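Local coordinates for phosphoglycerate kinase (Coxiella burnetii, PDB 4NG4), which catalyses the reversible transfer of a phosphoryl group between ATP and 3-phosphoglycerate, a step of glycolysis, at residues Ile55-Val65 with Ala111-Leu119; Pro13-Asn21 with Ala172-Val182. One frame throughout, in Å; residues are numbered along the deposited sequence.

Interaction 1: residues Ile55-Val65 with Ala111-Leu119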
ATOM      1  N   ILE A  55      19.451  -4.006   7.554  1.00 51.08           N
ATOM      2  CA  ILE A  55      20.717  -3.368   7.877  1.00 51.87           C
ATOM      3  C   ILE A  55      21.527  -4.228   8.868  1.00 56.85           C
ATOM      4  O   ILE A  55      22.763  -4.226   8.830  1.00 58.73           O
ATOM      5  CB  ILE A  55      20.485  -1.941   8.428  1.00 49.64           C
ATOM      6  CG1 ILE A  55      19.706  -1.092   7.404  1.00 45.57           C
ATOM      7  CG2 ILE A  55      21.811  -1.270   8.743  1.00 50.46           C
ATOM      8  CD1 ILE A  55      19.171   0.213   7.941  1.00 43.06           C
ATOM      9  N   GLN A  56      20.841  -4.969   9.738  1.00 59.25           N
ATOM     10  CA  GLN A  56      21.524  -5.856  10.682  1.00 64.53           C
ATOM     11  C   GLN A  56      22.138  -7.073   9.977  1.00 66.97           C
ATOM     12  O   GLN A  56      23.227  -7.509  10.326  1.00 70.52           O
ATOM     13  CB  GLN A  56      20.574  -6.325  11.789  1.00 67.05           C
ATOM     14  CG  GLN A  56      19.929  -5.204  12.600  1.00 65.78           C
ATOM     15  CD  GLN A  56      19.285  -5.719  13.891  1.00 69.98           C
ATOM     16  OE1 GLN A  56      19.965  -5.927  14.890  1.00 74.16           O
ATOM     17  NE2 GLN A  56      17.969  -5.920  13.868  1.00 68.86           N
ATOM     18  N   LYS A  57      21.430  -7.612   8.984  1.00 65.42           N
ATOM     19  CA  LYS A  57      21.900  -8.782   8.239  1.00 67.98           C
ATOM     20  C   LYS A  57      23.102  -8.433   7.350  1.00 67.49           C
ATOM     21  O   LYS A  57      23.995  -9.266   7.153  1.00 71.16           O
ATOM     22  CB  LYS A  57      20.759  -9.385   7.400  1.00 66.60           C
ATOM     23  CG  LYS A  57      21.078 -10.755   6.779  1.00 70.48           C
ATOM     24  CD  LYS A  57      19.818 -11.578   6.461  1.00 71.07           C
ATOM     25  CE  LYS A  57      18.922 -10.898   5.419  1.00 66.31           C
ATOM     26  NZ  LYS A  57      17.769 -11.745   5.017  1.00 66.18           N
ATOM     27  N   ALA A  58      23.128  -7.206   6.827  1.00 63.33           N
ATOM     28  CA  ALA A  58      24.245  -6.743   6.002  1.00 63.03           C
ATOM     29  C   ALA A  58      25.510  -6.588   6.834  1.00 66.43           C
ATOM     30  O   ALA A  58      26.568  -7.066   6.446  1.00 69.69           O
ATOM     31  CB  ALA A  58      23.900  -5.437   5.332  1.00 58.20           C
ATOM     32  N   ILE A  59      25.385  -5.925   7.980  1.00 66.36           N
ATOM     33  CA  ILE A  59      26.486  -5.755   8.942  1.00 70.03           C
ATOM     34  C   ILE A  59      26.983  -7.106   9.486  1.00 75.79           C
ATOM     35  O   ILE A  59      28.191  -7.326   9.608  1.00 79.66           O
ATOM     36  CB  ILE A  59      26.036  -4.858  10.122  1.00 69.10           C
ATOM     37  CG1 ILE A  59      25.779  -3.431   9.640  1.00 64.37           C
ATOM     38  CG2 ILE A  59      27.057  -4.836  11.226  1.00 73.47           C
ATOM     39  CD1 ILE A  59      24.922  -2.621  10.593  1.00 62.66           C
ATOM     40  N   GLU A  60      26.053  -8.007   9.798  1.00 76.73           N
ATOM     41  CA  GLU A  60      26.390  -9.319  10.349  1.00 82.36           C
ATOM     42  C   GLU A  60      27.188 -10.147   9.347  1.00 84.71           C
ATOM     43  O   GLU A  60      28.040 -10.954   9.742  1.00 90.18           O
ATOM     44  CB  GLU A  60      25.122 -10.072  10.758  1.00 82.77           C
ATOM     45  CG  GLU A  60      25.364 -11.357  11.554  1.00 89.53           C
ATOM     46  CD  GLU A  60      24.086 -12.170  11.769  1.00 90.69           C
ATOM     47  OE1 GLU A  60      22.994 -11.673  11.401  1.00 85.06           O
ATOM     48  OE2 GLU A  60      24.178 -13.306  12.304  1.00 96.28           O
ATOM     49  N   GLN A  61      26.914  -9.948   8.057  1.00 81.04           N
ATOM     50  CA  GLN A  61      27.716 -10.562   6.993  1.00 83.26           C
ATOM     51  C   GLN A  61      28.911  -9.687   6.583  1.00 83.27           C
ATOM     52  O   GLN A  61      29.611  -9.985   5.610  1.00 84.89           O
ATOM     53  CB  GLN A  61      26.840 -10.873   5.781  1.00 80.30           C
ATOM     54  CG  GLN A  61      25.785 -11.923   6.071  1.00 81.59           C
ATOM     55  CD  GLN A  61      24.841 -12.135   4.919  1.00 78.89           C
ATOM     56  OE1 GLN A  61      25.162 -11.809   3.777  1.00 77.75           O
ATOM     57  NE2 GLN A  61      23.669 -12.690   5.209  1.00 78.26           N
ATOM     58  N   LYS A  62      29.137  -8.620   7.348  1.00 81.96           N
ATOM     59  CA  LYS A  62      30.291  -7.727   7.196  1.00 82.49           C
ATOM     60  C   LYS A  62      30.353  -7.050   5.825  1.00 78.92           C
ATOM     61  O   LYS A  62      31.407  -6.935   5.193  1.00 81.06           O
ATOM     62  CB  LYS A  62      31.596  -8.443   7.587  1.00 89.05           C
ATOM     63  CG  LYS A  62      31.916  -8.267   9.070  1.00 92.14           C
ATOM     64  CD  LYS A  62      32.781  -9.367   9.635  1.00 99.07           C
ATOM     65  CE  LYS A  62      33.212  -9.015  11.045  1.00102.53           C
ATOM     66  NZ  LYS A  62      33.967 -10.109  11.696  1.00109.43           N
ATOM     67  N   ALA A  63      29.193  -6.572   5.394  1.00 73.75           N
ATOM     68  CA  ALA A  63      29.104  -5.693   4.240  1.00 70.03           C
ATOM     69  C   ALA A  63      29.659  -4.327   4.619  1.00 68.71           C
ATOM     70  O   ALA A  63      29.773  -3.998   5.805  1.00 69.60           O
ATOM     71  CB  ALA A  63      27.655  -5.565   3.776  1.00 65.19           C
ATOM     72  N   ARG A  64      30.028  -3.553   3.603  1.00 67.08           N
ATOM     73  CA  ARG A  64      30.312  -2.137   3.772  1.00 65.20           C
ATOM     74  C   ARG A  64      29.029  -1.429   3.373  1.00 59.72           C
ATOM     75  O   ARG A  64      28.731  -1.308   2.186  1.00 57.71           O
ATOM     76  CB  ARG A  64      31.480  -1.702   2.883  1.00 67.35           C
ATOM     77  CG  ARG A  64      32.751  -2.534   3.050  1.00 73.00           C
ATOM     78  CD  ARG A  64      33.577  -2.533   1.768  1.00 75.15           C
ATOM     79  NE  ARG A  64      34.950  -2.982   2.002  1.00 81.43           N
ATOM     80  CZ  ARG A  64      35.977  -2.190   2.306  1.00 83.80           C
ATOM     81  NH1 ARG A  64      35.824  -0.873   2.412  1.00 80.71           N
ATOM     82  NH2 ARG A  64      37.172  -2.724   2.508  1.00 89.78           N
ATOM     83  N   VAL A  65      28.261  -0.977   4.360  1.00 57.78           N
ATOM     84  CA  VAL A  65      26.855  -0.604   4.114  1.00 53.63           C
ATOM     85  C   VAL A  65      26.603   0.888   3.874  1.00 50.18           C
ATOM     86  O   VAL A  65      26.925   1.721   4.717  1.00 50.46           O
ATOM     87  CB  VAL A  65      25.937  -1.079   5.272  1.00 53.57           C
ATOM     88  CG1 VAL A  65      24.621  -0.326   5.254  1.00 49.06           C
ATOM     89  CG2 VAL A  65      25.698  -2.575   5.174  1.00 55.86           C
ATOM     90  N   ALA A 111      34.663   5.892   1.672  1.00 67.60           N
ATOM     91  CA  ALA A 111      35.242   4.746   2.337  1.00 71.08           C
ATOM     92  C   ALA A 111      34.244   4.314   3.406  1.00 68.52           C
ATOM     93  O   ALA A 111      33.613   5.154   4.055  1.00 65.96           O
ATOM     94  CB  ALA A 111      36.571   5.110   2.965  1.00 76.12           C
ATOM     95  N   VAL A 112      34.065   3.005   3.541  1.00 69.51           N
ATOM     96  CA  VAL A 112      33.214   2.422   4.575  1.00 68.01           C
ATOM     97  C   VAL A 112      33.832   1.087   4.940  1.00 72.37           C
ATOM     98  O   VAL A 112      34.035   0.241   4.070  1.00 73.58           O
ATOM     99  CB  VAL A 112      31.766   2.203   4.085  1.00 62.97           C
ATOM    100  CG1 VAL A 112      30.947   1.450   5.126  1.00 62.68           C
ATOM    101  CG2 VAL A 112      31.114   3.520   3.778  1.00 59.08           C
ATOM    102  N   GLU A 113      34.150   0.910   6.217  1.00 75.18           N
ATOM    103  CA  GLU A 113      34.833  -0.300   6.674  1.00 80.22           C
ATOM    104  C   GLU A 113      33.851  -1.477   6.663  1.00 78.70           C
ATOM    105  O   GLU A 113      32.633  -1.273   6.790  1.00 74.31           O
ATOM    106  CB  GLU A 113      35.415  -0.083   8.076  1.00 83.96           C
ATOM    107  CG  GLU A 113      36.349  -1.182   8.547  1.00 90.69           C
ATOM    108  CD  GLU A 113      36.965  -0.893   9.903  1.00 95.61           C
ATOM    109  OE1 GLU A 113      37.823  -1.691  10.352  1.00100.61           O
ATOM    110  OE2 GLU A 113      36.591   0.139  10.514  1.00 94.02           O
ATOM    111  N   PRO A 114      34.363  -2.707   6.464  1.00 82.49           N
ATOM    112  CA  PRO A 114      33.469  -3.861   6.579  1.00 81.87           C
ATOM    113  C   PRO A 114      32.767  -3.923   7.937  1.00 81.50           C
ATOM    114  O   PRO A 114      33.421  -3.799   8.974  1.00 85.00           O
ATOM    115  CB  PRO A 114      34.420  -5.052   6.404  1.00 87.67           C
ATOM    116  CG  PRO A 114      35.490  -4.533   5.523  1.00 89.38           C
ATOM    117  CD  PRO A 114      35.674  -3.085   5.902  1.00 87.42           C
ATOM    118  N   GLY A 115      31.443  -4.077   7.923  1.00 77.61           N
ATOM    119  CA  GLY A 115      30.671  -4.236   9.153  1.00 77.78           C
ATOM    120  C   GLY A 115      30.063  -2.962   9.724  1.00 74.45           C
ATOM    121  O   GLY A 115      29.173  -3.037  10.571  1.00 73.89           O
ATOM    122  N   GLN A 116      30.533  -1.792   9.295  1.00 72.75           N
ATOM    123  CA  GLN A 116      29.885  -0.541   9.684  1.00 69.35           C
ATOM    124  C   GLN A 116      28.906  -0.103   8.592  1.00 63.86           C
ATOM    125  O   GLN A 116      28.868  -0.682   7.502  1.00 62.81           O
ATOM    126  CB  GLN A 116      30.908   0.562  10.023  1.00 71.15           C
ATOM    127  CG  GLN A 116      31.796   1.034   8.874  1.00 71.14           C
ATOM    128  CD  GLN A 116      32.389   2.418   9.116  1.00 71.49           C
ATOM    129  OE1 GLN A 116      31.723   3.442   8.904  1.00 67.69           O
ATOM    130  NE2 GLN A 116      33.645   2.455   9.555  1.00 75.68           N
ATOM    131  N   ALA A 117      28.106   0.912   8.906  1.00 60.72           N
ATOM    132  CA  ALA A 117      27.049   1.383   8.004  1.00 55.92           C
ATOM    133  C   ALA A 117      26.928   2.898   8.040  1.00 53.68           C
ATOM    134  O   ALA A 117      26.920   3.508   9.109  1.00 54.80           O
ATOM    135  CB  ALA A 117      25.719   0.760   8.384  1.00 54.40           C
ATOM    136  N   ILE A 118      26.813   3.502   6.863  1.00 51.06           N
ATOM    137  CA  ILE A 118      26.648   4.947   6.760  1.00 49.04           C
ATOM    138  C   ILE A 118      25.317   5.250   6.087  1.00 44.79           C
ATOM    139  O   ILE A 118      24.805   4.442   5.311  1.00 43.73           O
ATOM    140  CB  ILE A 118      27.852   5.635   6.026  1.00 50.46           C
ATOM    141  CG1 ILE A 118      27.966   5.194   4.561  1.00 49.90           C
ATOM    142  CG2 ILE A 118      29.152   5.342   6.756  1.00 54.74           C
ATOM    143  CD1 ILE A 118      26.961   5.851   3.621  1.00 46.06           C
ATOM    144  N   LEU A 119      24.751   6.408   6.416  1.00 43.02           N
ATOM    145  CA  LEU A 119      23.482   6.860   5.834  1.00 39.23           C
ATOM    146  C   LEU A 119      23.739   8.063   4.938  1.00 37.85           C
ATOM    147  O   LEU A 119      24.125   9.131   5.415  1.00 38.50           O
ATOM    148  CB  LEU A 119      22.471   7.222   6.936  1.00 38.48           C
ATOM    149  CG  LEU A 119      21.102   7.773   6.516  1.00 34.74           C
ATOM    150  CD1 LEU A 119      20.333   6.777   5.658  1.00 31.71           C
ATOM    151  CD2 LEU A 119      20.308   8.165   7.742  1.00 34.21           C
TER
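The ring of Pro-114 lies over one face of the Arg-64 guanidinium: Pro-114 CD stands above the centre of that plane, 3.7 Å from Arg-64 CZ. The two side chains lie side by side and point the same way, with Arg-64 extended from CG to NE. Its aliphatic part also rests on the backbone of Val-112, and Arg-64 CB comes within 3.9 Å of Val-112 CG1. Beyond the pair, Arg-64 NE makes a weak hydrogen bond to Asn-24 O.

Lys-62, with positive phi, is the C-prime residue of the Schellman motif closing the helix. Against it comes the type II turn Glu-113 to Gln-116, with proline then glycine at its middle positions; the phi of 95° at Gly-115 suits glycine. The bare backbone of Gly-115 lets the chains close to 4.0 Å between Lys-62 CA and Gly-115 CA, and Gly-115 N donates to Ala-63 O over 2.7 Å.

Helix 46-60 is the link of a beta-alpha-beta crossover from strand 26-31 to strand 64-69, and strand 117-120 lines the other side of 64-69 in the parallel sheet. Val-65 is bracketed in the parallel manner: its N donates to Gln-116 O, and its O accepts from Ile-118 N over 2.8 Å at an N-H...O angle of 170°.

Where helix meets sheet, the small bump of Ala-117 CB fits a hollow with three apolar walls. Val-65 CG1, swung anti to its own N (chi1 161°), approaches to 3.5 Å of Ala-117 CB; from the helix, Ile-59 CD1 lies 4.1 Å and Ile-55 CG2 4.4 Å from that same methyl.

Interaction 2: residues Pro13-Asn21 with Ala172-Val182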
ATOM      1  N   PRO A  13      11.107 -14.763  -9.252  1.00 73.35           N
ATOM      2  CA  PRO A  13      10.952 -13.640 -10.176  1.00 70.77           C
ATOM      3  C   PRO A  13      12.245 -12.850 -10.351  1.00 68.85           C
ATOM      4  O   PRO A  13      12.619 -12.549 -11.484  1.00 69.87           O
ATOM      5  CB  PRO A  13       9.863 -12.771  -9.525  1.00 66.96           C
ATOM      6  CG  PRO A  13       9.583 -13.375  -8.170  1.00 67.46           C
ATOM      7  CD  PRO A  13      10.573 -14.469  -7.914  1.00 70.86           C
ATOM      8  N   PHE A  14      12.912 -12.527  -9.240  1.00 66.56           N
ATOM      9  CA  PHE A  14      14.146 -11.740  -9.255  1.00 64.62           C
ATOM     10  C   PHE A  14      15.122 -12.189  -8.163  1.00 65.38           C
ATOM     11  O   PHE A  14      14.783 -13.013  -7.315  1.00 66.98           O
ATOM     12  CB  PHE A  14      13.831 -10.246  -9.104  1.00 59.78           C
ATOM     13  CG  PHE A  14      12.858  -9.935  -8.015  1.00 57.19           C
ATOM     14  CD1 PHE A  14      13.223 -10.062  -6.684  1.00 56.39           C
ATOM     15  CD2 PHE A  14      11.575  -9.498  -8.317  1.00 56.33           C
ATOM     16  CE1 PHE A  14      12.326  -9.773  -5.673  1.00 54.83           C
ATOM     17  CE2 PHE A  14      10.671  -9.196  -7.311  1.00 54.42           C
ATOM     18  CZ  PHE A  14      11.047  -9.332  -5.985  1.00 53.70           C
ATOM     19  N   LEU A  15      16.329 -11.622  -8.187  1.00 64.79           N
ATOM     20  CA  LEU A  15      17.378 -11.944  -7.212  1.00 65.70           C
ATOM     21  C   LEU A  15      17.111 -11.346  -5.831  1.00 62.35           C
ATOM     22  O   LEU A  15      16.474 -10.302  -5.703  1.00 58.43           O
ATOM     23  CB  LEU A  15      18.748 -11.456  -7.698  1.00 66.34           C
ATOM     24  CG  LEU A  15      19.321 -12.143  -8.932  1.00 70.28           C
ATOM     25  CD1 LEU A  15      20.558 -11.416  -9.424  1.00 69.72           C
ATOM     26  CD2 LEU A  15      19.619 -13.591  -8.633  1.00 75.23           C
ATOM     27  N   SER A  16      17.648 -12.020  -4.815  1.00 64.42           N
ATOM     28  CA  SER A  16      17.452 -11.656  -3.421  1.00 62.52           C
ATOM     29  C   SER A  16      18.786 -11.447  -2.706  1.00 63.04           C
ATOM     30  O   SER A  16      19.812 -12.010  -3.102  1.00 66.30           O
ATOM     31  CB  SER A  16      16.655 -12.754  -2.718  1.00 65.25           C
ATOM     32  OG  SER A  16      16.642 -12.542  -1.315  1.00 65.63           O
ATOM     33  N   MET A  17      18.751 -10.645  -1.642  1.00 60.23           N
ATOM     34  CA  MET A  17      19.925 -10.383  -0.804  1.00 60.85           C
ATOM     35  C   MET A  17      20.391 -11.652  -0.070  1.00 65.44           C
ATOM     36  O   MET A  17      21.586 -11.851   0.152  1.00 67.97           O
ATOM     37  CB  MET A  17      19.592  -9.266   0.198  1.00 57.41           C
ATOM     38  CG  MET A  17      20.709  -8.904   1.171  1.00 58.37           C
ATOM     39  SD  MET A  17      20.530  -7.253   1.875  1.00 53.16           S
ATOM     40  CE  MET A  17      21.103  -7.558   3.550  1.00 57.46           C
ATOM     41  N   SER A  18      19.441 -12.511   0.286  1.00 66.93           N
ATOM     42  CA  SER A  18      19.725 -13.769   0.973  1.00 71.77           C
ATOM     43  C   SER A  18      20.557 -14.748   0.139  1.00 76.07           C
ATOM     44  O   SER A  18      21.310 -15.559   0.693  1.00 80.07           O
ATOM     45  CB  SER A  18      18.411 -14.444   1.378  1.00 72.71           C
ATOM     46  OG  SER A  18      17.559 -14.598   0.257  1.00 71.46           O
ATOM     47  N   ASN A  19      20.407 -14.673  -1.183  1.00 75.34           N
ATOM     48  CA  ASN A  19      21.094 -15.593  -2.100  1.00 79.80           C
ATOM     49  C   ASN A  19      22.425 -15.056  -2.633  1.00 80.17           C
ATOM     50  O   ASN A  19      23.089 -15.726  -3.431  1.00 83.78           O
ATOM     51  CB  ASN A  19      20.170 -15.960  -3.271  1.00 80.03           C
ATOM     52  CG  ASN A  19      19.145 -17.022  -2.898  1.00 82.68           C
ATOM     53  OD1 ASN A  19      19.491 -18.178  -2.659  1.00 87.52           O
ATOM     54  ND2 ASN A  19      17.878 -16.631  -2.859  1.00 79.85           N
ATOM     55  N   LEU A  20      22.813 -13.859  -2.187  1.00 76.60           N
ATOM     56  CA  LEU A  20      24.064 -13.236  -2.624  1.00 77.00           C
ATOM     57  C   LEU A  20      25.074 -13.119  -1.485  1.00 78.62           C
ATOM     58  O   LEU A  20      24.704 -12.970  -0.317  1.00 77.36           O
ATOM     59  CB  LEU A  20      23.786 -11.858  -3.213  1.00 72.08           C
ATOM     60  CG  LEU A  20      22.926 -11.842  -4.482  1.00 70.93           C
ATOM     61  CD1 LEU A  20      22.336 -10.428  -4.727  1.00 66.42           C
ATOM     62  CD2 LEU A  20      23.728 -12.340  -5.692  1.00 73.95           C
ATOM     63  N   ASN A  21      26.352 -13.178  -1.847  1.00 81.78           N
ATOM     64  CA  ASN A  21      27.447 -13.124  -0.892  1.00 84.40           C
ATOM     65  C   ASN A  21      27.948 -11.688  -0.694  1.00 81.20           C
ATOM     66  O   ASN A  21      28.474 -11.075  -1.628  1.00 80.74           O
ATOM     67  CB  ASN A  21      28.575 -14.027  -1.382  1.00 90.55           C
ATOM     68  CG  ASN A  21      29.902 -13.681  -0.771  1.00 93.06           C
ATOM     69  OD1 ASN A  21      30.234 -14.122   0.335  1.00 95.16           O
ATOM     70  ND2 ASN A  21      30.682 -12.889  -1.497  1.00 92.67           N
ATOM     71  N   ALA A 172      22.250  -6.338  -8.923  1.00 58.45           N
ATOM     72  CA  ALA A 172      21.032  -5.725  -8.351  1.00 54.06           C
ATOM     73  C   ALA A 172      20.046  -6.785  -7.865  1.00 54.31           C
ATOM     74  O   ALA A 172      19.868  -7.822  -8.512  1.00 57.59           O
ATOM     75  CB  ALA A 172      20.369  -4.801  -9.364  1.00 52.16           C
ATOM     76  N   CYS A 173      19.416  -6.517  -6.724  1.00 51.42           N
ATOM     77  CA  CYS A 173      18.507  -7.469  -6.091  1.00 52.20           C
ATOM     78  C   CYS A 173      17.490  -6.759  -5.192  1.00 48.62           C
ATOM     79  O   CYS A 173      17.526  -5.535  -5.035  1.00 45.29           O
ATOM     80  CB  CYS A 173      19.309  -8.466  -5.268  1.00 55.16           C
ATOM     81  SG  CYS A 173      20.200  -7.694  -3.948  1.00 54.32           S
ATOM     82  N   ALA A 174      16.585  -7.542  -4.612  1.00 49.54           N
ATOM     83  CA  ALA A 174      15.613  -7.028  -3.657  1.00 47.02           C
ATOM     84  C   ALA A 174      15.995  -7.453  -2.238  1.00 47.96           C
ATOM     85  O   ALA A 174      16.554  -8.534  -2.040  1.00 51.30           O
ATOM     86  CB  ALA A 174      14.223  -7.527  -4.011  1.00 47.66           C
ATOM     87  N   GLY A 175      15.694  -6.596  -1.265  1.00 45.37           N
ATOM     88  CA  GLY A 175      15.897  -6.909   0.144  1.00 46.66           C
ATOM     89  C   GLY A 175      14.720  -7.689   0.694  1.00 48.33           C
ATOM     90  O   GLY A 175      13.727  -7.876  -0.010  1.00 48.23           O
ATOM     91  N   PRO A 176      14.810  -8.143   1.962  1.00 50.43           N
ATOM     92  CA  PRO A 176      13.751  -8.955   2.584  1.00 52.71           C
ATOM     93  C   PRO A 176      12.395  -8.254   2.827  1.00 50.65           C
ATOM     94  O   PRO A 176      11.363  -8.919   2.844  1.00 52.35           O
ATOM     95  CB  PRO A 176      14.381  -9.410   3.908  1.00 55.54           C
ATOM     96  CG  PRO A 176      15.435  -8.440   4.186  1.00 53.60           C
ATOM     97  CD  PRO A 176      15.957  -7.968   2.865  1.00 51.35           C
ATOM     98  N   LEU A 177      12.372  -6.937   3.002  1.00 47.48           N
ATOM     99  CA  LEU A 177      11.090  -6.244   3.193  1.00 45.98           C
ATOM    100  C   LEU A 177      10.261  -6.256   1.914  1.00 44.83           C
ATOM    101  O   LEU A 177       9.098  -6.636   1.935  1.00 46.13           O
ATOM    102  CB  LEU A 177      11.290  -4.813   3.695  1.00 43.18           C
ATOM    103  CG  LEU A 177      11.343  -4.687   5.214  1.00 45.03           C
ATOM    104  CD1 LEU A 177      12.455  -5.556   5.799  1.00 48.80           C
ATOM    105  CD2 LEU A 177      11.528  -3.232   5.599  1.00 43.15           C
ATOM    106  N   LEU A 178      10.881  -5.863   0.805  1.00 42.93           N
ATOM    107  CA  LEU A 178      10.243  -5.909  -0.505  1.00 42.38           C
ATOM    108  C   LEU A 178       9.856  -7.355  -0.773  1.00 45.86           C
ATOM    109  O   LEU A 178       8.828  -7.611  -1.410  1.00 46.42           O
ATOM    110  CB  LEU A 178      11.185  -5.337  -1.578  1.00 40.71           C
ATOM    111  CG  LEU A 178      10.653  -5.066  -2.986  1.00 39.99           C
ATOM    112  CD1 LEU A 178      11.478  -3.987  -3.636  1.00 38.22           C
ATOM    113  CD2 LEU A 178      10.653  -6.339  -3.848  1.00 43.67           C
ATOM    114  N   ILE A 179      10.646  -8.283  -0.209  1.00 52.76           N
ATOM    115  CA  ILE A 179      10.332  -9.709  -0.279  1.00 52.91           C
ATOM    116  C   ILE A 179       9.071 -10.065   0.512  1.00 50.71           C
ATOM    117  O   ILE A 179       8.199 -10.754  -0.007  1.00 49.30           O
ATOM    118  CB  ILE A 179      11.494 -10.608   0.188  1.00 56.01           C
ATOM    119  CG1 ILE A 179      12.646 -10.567  -0.817  1.00 58.60           C
ATOM    120  CG2 ILE A 179      11.028 -12.042   0.340  1.00 56.07           C
ATOM    121  CD1 ILE A 179      13.923 -11.213  -0.311  1.00 60.97           C
ATOM    122  N   SER A 180       8.968  -9.614   1.759  1.00 50.60           N
ATOM    123  CA  SER A 180       7.777  -9.906   2.550  1.00 49.08           C
ATOM    124  C   SER A 180       6.549  -9.362   1.845  1.00 46.28           C
ATOM    125  O   SER A 180       5.577 -10.091   1.623  1.00 44.95           O
ATOM    126  CB  SER A 180       7.876  -9.310   3.956  1.00 49.71           C
ATOM    127  OG  SER A 180       9.080  -9.717   4.588  1.00 53.12           O
ATOM    128  N   GLU A 181       6.614  -8.083   1.477  1.00 45.58           N
ATOM    129  CA  GLU A 181       5.498  -7.417   0.818  1.00 43.03           C
ATOM    130  C   GLU A 181       5.120  -8.118  -0.487  1.00 42.43           C
ATOM    131  O   GLU A 181       3.944  -8.345  -0.738  1.00 41.11           O
ATOM    132  CB  GLU A 181       5.806  -5.941   0.565  1.00 42.74           C
ATOM    133  CG  GLU A 181       4.584  -5.133   0.092  1.00 40.47           C
ATOM    134  CD  GLU A 181       3.898  -4.315   1.184  1.00 38.75           C
ATOM    135  OE1 GLU A 181       4.375  -4.273   2.334  1.00 39.09           O
ATOM    136  OE2 GLU A 181       2.877  -3.690   0.870  1.00 36.22           O
ATOM    137  N   VAL A 182       6.090  -8.467  -1.321  1.00 44.10           N
ATOM    138  CA  VAL A 182       5.754  -9.153  -2.566  1.00 43.98           C
ATOM    139  C   VAL A 182       5.163 -10.532  -2.265  1.00 43.96           C
ATOM    140  O   VAL A 182       4.154 -10.913  -2.847  1.00 42.48           O
ATOM    141  CB  VAL A 182       6.948  -9.288  -3.539  1.00 46.39           C
ATOM    142  CG1 VAL A 182       8.015 -10.210  -2.974  1.00 49.01           C
ATOM    143  CG2 VAL A 182       6.473  -9.805  -4.883  1.00 45.87           C
TER
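Leu-15, Ser-16 and Met-17 run alongside Cys-173, Ala-174 and Gly-175, both chains advancing in step, with the CA atoms of Ser-16 and Ala-174 5.0 Å apart. A single bridge centred on this pair is held by two hydrogen bonds, both made by Ala-174. Its N donates to Leu-15 O over 3.0 Å at an N-H...O angle of 167°. Its O accepts from Met-17 N over 3.1 Å, more bent at the hydrogen (141°). This is the pattern of a parallel bridge, a short pairing added at the edge of the N-terminal domain's sheet. Gly-175 then takes the N-cap position, and the chain turns from strand into helix.

Phe-14 meets the end of the strand obliquely: its CG sits between the backbone N and carbonyl carbon (chi1 47°), which turns the ring toward Ala-174, whose CB is 3.4 Å from Phe-14 CE1. The far end of the ring meets the helix, Phe-14 CZ lying 3.7 Å from Leu-178 CD2, with Val-182 CG1 more loosely placed beyond. Two leucines touch Cys-173: Leu-20 CD1 meets its SG at 3.6 Å, while Leu-15 CB stands 3.9 Å from Cys-173 CB. Ser-16 OG shares a hydrogen bond of 2.7 Å with Ser-18 OG.

Strand 171-174 is outermost in that sheet within this chain, hydrogen-bonded on its inner side to strand 146-149, and the single bridge to Ser-16 sets residues 15-17 against its outer edge. The C-terminal helix 392-401 packs on Phe-14, Leu-15 and Ala-174, whereas Met-17 reaches Val-148 of strand 146-149 and helix 46-60.

Overall arrangement
Interactions 1 and 2 have centres 17 Å apart and reach the same six-stranded parallel sheet, that of the N-terminal domain, whose predicted substrate-binding residues include Asp-32 and Arg-47. Along the chain, 13-21 comes first, then 55-65 and 111-119, and finally 172-182, so interaction 2 encloses interaction 1. Helix 46-60 links them directly: Met-17 CE packs 3.9 Å from Ala-58 N, and Lys-57 NZ lies 4.1 Å from Pro-176 CG. Interaction 1 joins neighbouring strands toward one end of the sheet; interaction 2 lies at the other end, where helix 176-190 departs, consistent with the interdomain helix of this family, toward the ADP-binding domain.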